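Bifunctional protein FolD (Thermus thermophilus, PDB 6V6Y) catalyses the NADP-dependent oxidation of methylenetetrahydrofolate to methenyltetrahydrofolate and probably also hydrolyses the product to 10-formyltetrahydrofolate, working as a homodimer. Local coordinates at residues Q4-H9 / G220-D225; L49-A54 / S61-Y66. All coordinates share one frame; numbering follows the deposited sequence.

Interaction 1: residues Q4-H9 / G220-D225; sequences QVLSGH and GAIVVD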
loop_
_atom_site.group_PDB
_atom_site.type_symbol
_atom_site.label_atom_id
_atom_site.label_comp_id
_atom_site.label_asym_id
_atom_site.label_seq_id
_atom_site.Cartn_x
_atom_site.Cartn_y
_atom_site.Cartn_z
ATOM N N GLN A 4 -28.699 -11.892 -6.890
ATOM C CA GLN A 4 -28.854 -10.801 -7.846
ATOM C C GLN A 4 -27.624 -10.719 -8.743
ATOM O O GLN A 4 -26.515 -11.096 -8.344
ATOM C CB GLN A 4 -29.047 -9.465 -7.126
ATOM C CG GLN A 4 -29.868 -9.500 -5.873
ATOM C CD GLN A 4 -30.005 -8.110 -5.290
ATOM O OE1 GLN A 4 -29.648 -7.131 -5.941
ATOM N NE2 GLN A 4 -30.521 -8.013 -4.071
ATOM N N VAL A 5 -27.804 -10.216 -9.961
ATOM C CA VAL A 5 -26.668 -10.022 -10.853
ATOM C C VAL A 5 -26.287 -8.541 -10.792
ATOM O O VAL A 5 -27.071 -7.654 -11.151
ATOM C CB VAL A 5 -26.952 -10.530 -12.278
ATOM C CG1 VAL A 5 -27.666 -11.876 -12.214
ATOM C CG2 VAL A 5 -27.747 -9.574 -13.107
ATOM N N LEU A 6 -25.108 -8.257 -10.253
ATOM C CA LEU A 6 -24.642 -6.873 -10.137
ATOM C C LEU A 6 -24.085 -6.474 -11.487
ATOM O O LEU A 6 -22.914 -6.717 -11.797
ATOM C CB LEU A 6 -23.584 -6.719 -9.055
ATOM C CG LEU A 6 -23.899 -7.215 -7.653
ATOM C CD1 LEU A 6 -22.897 -8.280 -7.281
ATOM C CD2 LEU A 6 -23.862 -6.072 -6.667
ATOM N N SER A 7 -24.932 -5.844 -12.296
ATOM C CA SER A 7 -24.509 -5.429 -13.620
ATOM C C SER A 7 -23.573 -4.228 -13.526
ATOM O O SER A 7 -23.860 -3.251 -12.824
ATOM C CB SER A 7 -25.721 -5.080 -14.478
ATOM O OG SER A 7 -25.293 -4.445 -15.677
ATOM N N GLY A 8 -22.453 -4.292 -14.245
ATOM C CA GLY A 8 -21.562 -3.145 -14.300
ATOM C C GLY A 8 -22.060 -2.022 -15.187
ATOM O O GLY A 8 -21.758 -0.850 -14.927
ATOM N N HIS A 9 -22.845 -2.353 -16.227
ATOM C CA HIS A 9 -23.332 -1.329 -17.156
ATOM C C HIS A 9 -24.230 -0.320 -16.446
ATOM O O HIS A 9 -24.084 0.893 -16.639
ATOM C CB HIS A 9 -24.052 -1.992 -18.343
ATOM C CG HIS A 9 -23.117 -2.719 -19.271
ATOM N ND1 HIS A 9 -23.144 -4.088 -19.443
ATOM C CD2 HIS A 9 -22.084 -2.269 -20.026
ATOM C CE1 HIS A 9 -22.190 -4.446 -20.291
ATOM N NE2 HIS A 9 -21.534 -3.361 -20.659
ATOM N N GLY A 220 -24.910 -15.833 1.593
ATOM C CA GLY A 220 -25.252 -14.417 1.526
ATOM C C GLY A 220 -24.098 -13.473 1.240
ATOM O O GLY A 220 -24.222 -12.268 1.483
ATOM N N ALA A 221 -22.978 -13.977 0.733
ATOM C CA ALA A 221 -21.846 -13.110 0.444
ATOM C C ALA A 221 -22.106 -12.293 -0.813
ATOM O O ALA A 221 -22.862 -12.702 -1.700
ATOM C CB ALA A 221 -20.572 -13.930 0.269
ATOM N N ILE A 222 -21.485 -11.116 -0.872
ATOM C CA ILE A 222 -21.412 -10.317 -2.096
ATOM C C ILE A 222 -20.121 -10.701 -2.806
ATOM O O ILE A 222 -19.029 -10.512 -2.256
ATOM C CB ILE A 222 -21.433 -8.813 -1.782
ATOM C CG1 ILE A 222 -22.564 -8.474 -0.807
ATOM C CG2 ILE A 222 -21.470 -7.971 -3.064
ATOM C CD1 ILE A 222 -23.872 -8.186 -1.452
ATOM N N VAL A 223 -20.230 -11.243 -4.016
ATOM C CA VAL A 223 -19.085 -11.785 -4.743
ATOM C C VAL A 223 -18.826 -10.924 -5.978
ATOM O O VAL A 223 -19.711 -10.760 -6.831
ATOM C CB VAL A 223 -19.310 -13.255 -5.121
ATOM C CG1 VAL A 223 -18.123 -13.781 -5.924
ATOM C CG2 VAL A 223 -19.527 -14.097 -3.856
ATOM N N VAL A 224 -17.604 -10.395 -6.079
ATOM C CA VAL A 224 -17.161 -9.545 -7.183
ATOM C C VAL A 224 -16.083 -10.300 -7.956
ATOM O O VAL A 224 -15.046 -10.657 -7.391
ATOM C CB VAL A 224 -16.636 -8.196 -6.670
ATOM C CG1 VAL A 224 -16.103 -7.353 -7.808
ATOM C CG2 VAL A 224 -17.746 -7.461 -5.912
ATOM N N ASP A 225 -16.322 -10.543 -9.243
ATOM C CA ASP A 225 -15.490 -11.420 -10.064
ATOM C C ASP A 225 -14.721 -10.582 -11.080
ATOM O O ASP A 225 -15.272 -10.174 -12.103
ATOM C CB ASP A 225 -16.364 -12.459 -10.751
ATOM C CG ASP A 225 -15.562 -13.537 -11.467
ATOM O OD1 ASP A 225 -14.322 -13.420 -11.596
ATOM O OD2 ASP A 225 -16.195 -14.519 -11.909
#

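Interaction 2: residues L49-A54 / S61-Y66; sequences LKDKRA and SQVEVY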
loop_
_atom_site.group_PDB
_atom_site.type_symbol
_atom_site.label_atom_id
_atom_site.label_comp_id
_atom_site.label_asym_id
_atom_site.label_seq_id
_atom_site.Cartn_x
_atom_site.Cartn_y
_atom_site.Cartn_z
ATOM N N LEU A 49 -11.720 -0.392 -27.064
ATOM C CA LEU A 49 -12.864 -0.110 -26.206
ATOM C C LEU A 49 -12.648 1.151 -25.360
ATOM O O LEU A 49 -13.579 1.936 -25.149
ATOM C CB LEU A 49 -13.120 -1.344 -25.352
ATOM C CG LEU A 49 -13.978 -1.331 -24.106
ATOM C CD1 LEU A 49 -15.355 -0.767 -24.419
ATOM C CD2 LEU A 49 -14.054 -2.774 -23.593
ATOM N N LYS A 50 -11.426 1.370 -24.874
ATOM C CA LYS A 50 -11.133 2.614 -24.170
ATOM C C LYS A 50 -11.272 3.818 -25.095
ATOM O O LYS A 50 -11.866 4.836 -24.722
ATOM C CB LYS A 50 -9.726 2.555 -23.574
ATOM C CG LYS A 50 -9.519 1.355 -22.640
ATOM C CD LYS A 50 -8.058 1.169 -22.224
ATOM C CE LYS A 50 -7.904 -0.027 -21.247
ATOM N NZ LYS A 50 -6.770 0.175 -20.298
ATOM N N ASP A 51 -10.727 3.718 -26.307
ATOM C CA ASP A 51 -10.838 4.808 -27.272
ATOM C C ASP A 51 -12.299 5.075 -27.651
ATOM O O ASP A 51 -12.763 6.223 -27.621
ATOM C CB ASP A 51 -10.010 4.462 -28.507
ATOM C CG ASP A 51 -9.979 5.586 -29.523
ATOM O OD1 ASP A 51 -9.761 6.758 -29.135
ATOM O OD2 ASP A 51 -10.149 5.280 -30.712
ATOM N N LYS A 52 -13.038 4.020 -27.999
ATOM C CA LYS A 52 -14.435 4.166 -28.398
ATOM C C LYS A 52 -15.263 4.864 -27.323
ATOM O O LYS A 52 -16.109 5.715 -27.626
ATOM C CB LYS A 52 -15.028 2.794 -28.710
ATOM C CG LYS A 52 -16.537 2.814 -28.867
ATOM C CD LYS A 52 -17.066 1.530 -29.522
ATOM C CE LYS A 52 -18.591 1.548 -29.600
ATOM N NZ LYS A 52 -19.156 0.165 -29.619
ATOM N N ARG A 53 -15.034 4.525 -26.064
ATOM C CA ARG A 53 -15.834 5.141 -25.015
ATOM C C ARG A 53 -15.393 6.577 -24.743
ATOM O O ARG A 53 -16.230 7.457 -24.496
ATOM C CB ARG A 53 -15.757 4.301 -23.743
ATOM C CG ARG A 53 -16.275 5.081 -22.561
ATOM C CD ARG A 53 -17.803 5.317 -22.725
ATOM N NE ARG A 53 -18.562 4.067 -22.721
ATOM C CZ ARG A 53 -19.891 3.986 -22.820
ATOM N NH1 ARG A 53 -20.622 5.096 -22.933
ATOM N NH2 ARG A 53 -20.491 2.794 -22.795
ATOM N N ALA A 54 -14.086 6.832 -24.752
ATOM C CA ALA A 54 -13.633 8.203 -24.599
ATOM C C ALA A 54 -14.229 9.093 -25.689
ATOM O O ALA A 54 -14.701 10.204 -25.416
ATOM C CB ALA A 54 -12.103 8.254 -24.622
ATOM N N SER A 61 -9.511 11.672 -28.011
ATOM C CA SER A 61 -8.886 10.398 -27.706
ATOM C C SER A 61 -8.098 9.903 -28.904
ATOM O O SER A 61 -8.611 9.854 -30.025
ATOM C CB SER A 61 -9.917 9.341 -27.296
ATOM O OG SER A 61 -9.304 8.060 -27.192
ATOM N N GLN A 62 -6.876 9.464 -28.656
ATOM C CA GLN A 62 -5.998 9.125 -29.752
ATOM C C GLN A 62 -5.179 7.914 -29.333
ATOM O O GLN A 62 -4.586 7.912 -28.250
ATOM C CB GLN A 62 -5.137 10.360 -30.081
ATOM C CG GLN A 62 -4.705 10.524 -31.514
ATOM C CD GLN A 62 -5.808 10.224 -32.522
ATOM O OE1 GLN A 62 -5.695 9.248 -33.262
ATOM N NE2 GLN A 62 -6.834 11.083 -32.609
ATOM N N VAL A 63 -5.167 6.877 -30.167
ATOM C CA VAL A 63 -4.346 5.689 -29.932
ATOM C C VAL A 63 -3.080 5.820 -30.770
ATOM O O VAL A 63 -3.151 6.023 -31.989
ATOM C CB VAL A 63 -5.104 4.397 -30.286
ATOM C CG1 VAL A 63 -4.217 3.170 -30.045
ATOM C CG2 VAL A 63 -6.393 4.290 -29.484
ATOM N N GLU A 64 -1.918 5.727 -30.129
ATOM C CA GLU A 64 -0.640 5.737 -30.838
ATOM C C GLU A 64 -0.112 4.313 -30.843
ATOM O O GLU A 64 0.305 3.797 -29.804
ATOM C CB GLU A 64 0.368 6.687 -30.197
ATOM C CG GLU A 64 -0.187 8.039 -29.886
ATOM C CD GLU A 64 0.888 9.040 -29.522
ATOM O OE1 GLU A 64 0.542 10.236 -29.376
ATOM O OE2 GLU A 64 2.072 8.635 -29.378
ATOM N N VAL A 65 -0.165 3.673 -32.003
ATOM C CA VAL A 65 0.313 2.310 -32.176
ATOM C C VAL A 65 1.728 2.373 -32.718
ATOM O O VAL A 65 1.994 3.076 -33.703
ATOM C CB VAL A 65 -0.592 1.511 -33.124
ATOM C CG1 VAL A 65 -0.087 0.091 -33.225
ATOM C CG2 VAL A 65 -2.019 1.544 -32.631
ATOM N N TYR A 66 2.635 1.653 -32.073
ATOM C CA TYR A 66 4.002 1.524 -32.532
ATOM C C TYR A 66 4.308 0.061 -32.830
ATOM O O TYR A 66 3.566 -0.838 -32.410
ATOM C CB TYR A 66 4.968 2.087 -31.482
ATOM C CG TYR A 66 4.760 3.563 -31.262
ATOM C CD1 TYR A 66 3.860 4.013 -30.301
ATOM C CD2 TYR A 66 5.434 4.515 -32.046
ATOM C CE1 TYR A 66 3.641 5.361 -30.100
ATOM C CE2 TYR A 66 5.223 5.883 -31.854
ATOM C CZ TYR A 66 4.321 6.294 -30.876
ATOM O OH TYR A 66 4.083 7.630 -30.657
#

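Interaction 1: residues Q4-H9 / G220-D225
Leu6 starts toward strand 222-225, and its CD1 makes the closest approaches. The setting is the parallel, Rossmann-type sheet of the NADP-binding domain, to which the N-terminal strand 4-5 is added as an outermost strand of the chain. With chi1 at -54°, CG stands anti to the carbonyl carbon, and the branch beyond it brings CD1 to the backbone of the strand two places away, 4.1 Å from Val223 O. The same methyl is 4.5 Å from Ile222 CG2, a loose apolar contact made by the short branch of the isoleucine. No hydrogen bond joins the two segments, and the nearest CA atoms, those of Leu6 and Val224, are 8.5 Å apart.

That spacing follows from the strand order: 249-250 runs between the two, and Leu6 and Leu250 are joined through their backbones. Ala249 touches both Leu6 and Ile222, and a residue as small as alanine suits a place where two larger side chains come together across a strand. Farther out, Leu146 of helix 137-148 packs on Ile222, and Tyr149 touches Leu6. Beta-branched Ile222, Val223 and Val224 suit an extended strand, with Val223 and Val224 buried. The side chain of Val223 is still about 13 Å from the bound NADP. Beyond Leu6 the chain turns into helix 8-24, and Ser7 sits at the N-cap: its OG accepts a weak, bent bond from His9 N at 3.3 Å, while Ser7 O receives the hydroxyl of Tyr149.

Interaction 2: residues L49-A54 / S61-Y66
Asp51 and Ser61 meet where helix 41-57 faces strand 60-66, within the beta-alpha-beta unit formed by strand 31-37, the helix and strand 60-66. In such a crossover the helix runs back against the strands it connects. Here the helical and strand segments are 160° apart in direction, and their axes come within 8.1 Å of each other.

The Asp51 side chain starts toward the strand. Its CB rests against a methyl of Val63, 3.8 Å from CG2, so the aliphatic part of the aspartate is covered by a hydrocarbon neighbour. CG is anti to the backbone N (chi1 -176°), which carries the carboxylate out toward Ser61; Asp51 CG itself also lies 3.8 Å from Val63 CG2. At the tip the two oxygens do different work. OD1 accepts a hydrogen bond from the Ser61 hydroxyl; the modelled separation from OG is 2.4 Å, so short that its exact value is doubtful. OD2 lies 4.1 Å from Val63 CG2 and forms a salt bridge with Arg55, one helical turn along.

Ala54, one turn after Asp51, packs its methyl against Ser61 CB at 3.6 Å and also touches Leu32 and Met266. Small residues suit this close meeting of helix and strand: Ala54 adds a single methyl, while Ser61 adds only a CH2 and a hydroxyl that can donate. Val63, beta-branched as fits an extended strand, contributes a methyl to the helix-facing side.

Both carboxylate oxygens thus have a partner. The salt bridge to Arg55 would probably favour the ionised form of Asp51, with the serine donor as a secondary help.

How the interactions relate
From the N terminus the chain passes first through 4-9, where outermost strand 4-5 of the NADP-binding sheet leads into helix 8-24, and then enters further catalytic-domain elements. There interaction 2 closes a short loop, with only six residues between helix segment 49-54 and strand segment 61-66. The chain then continues to 220-225, where interaction 1 closes a far longer loop of 210 residues. Interaction 2 is therefore nested inside interaction 1, and the two do not cross. Their centres are 29 Å apart and their nearest atoms about 6 Å, without touching. One brings the start of the chain to the nucleotide-binding sheet; the other packs the helix of a beta-alpha-beta crossover on its second strand.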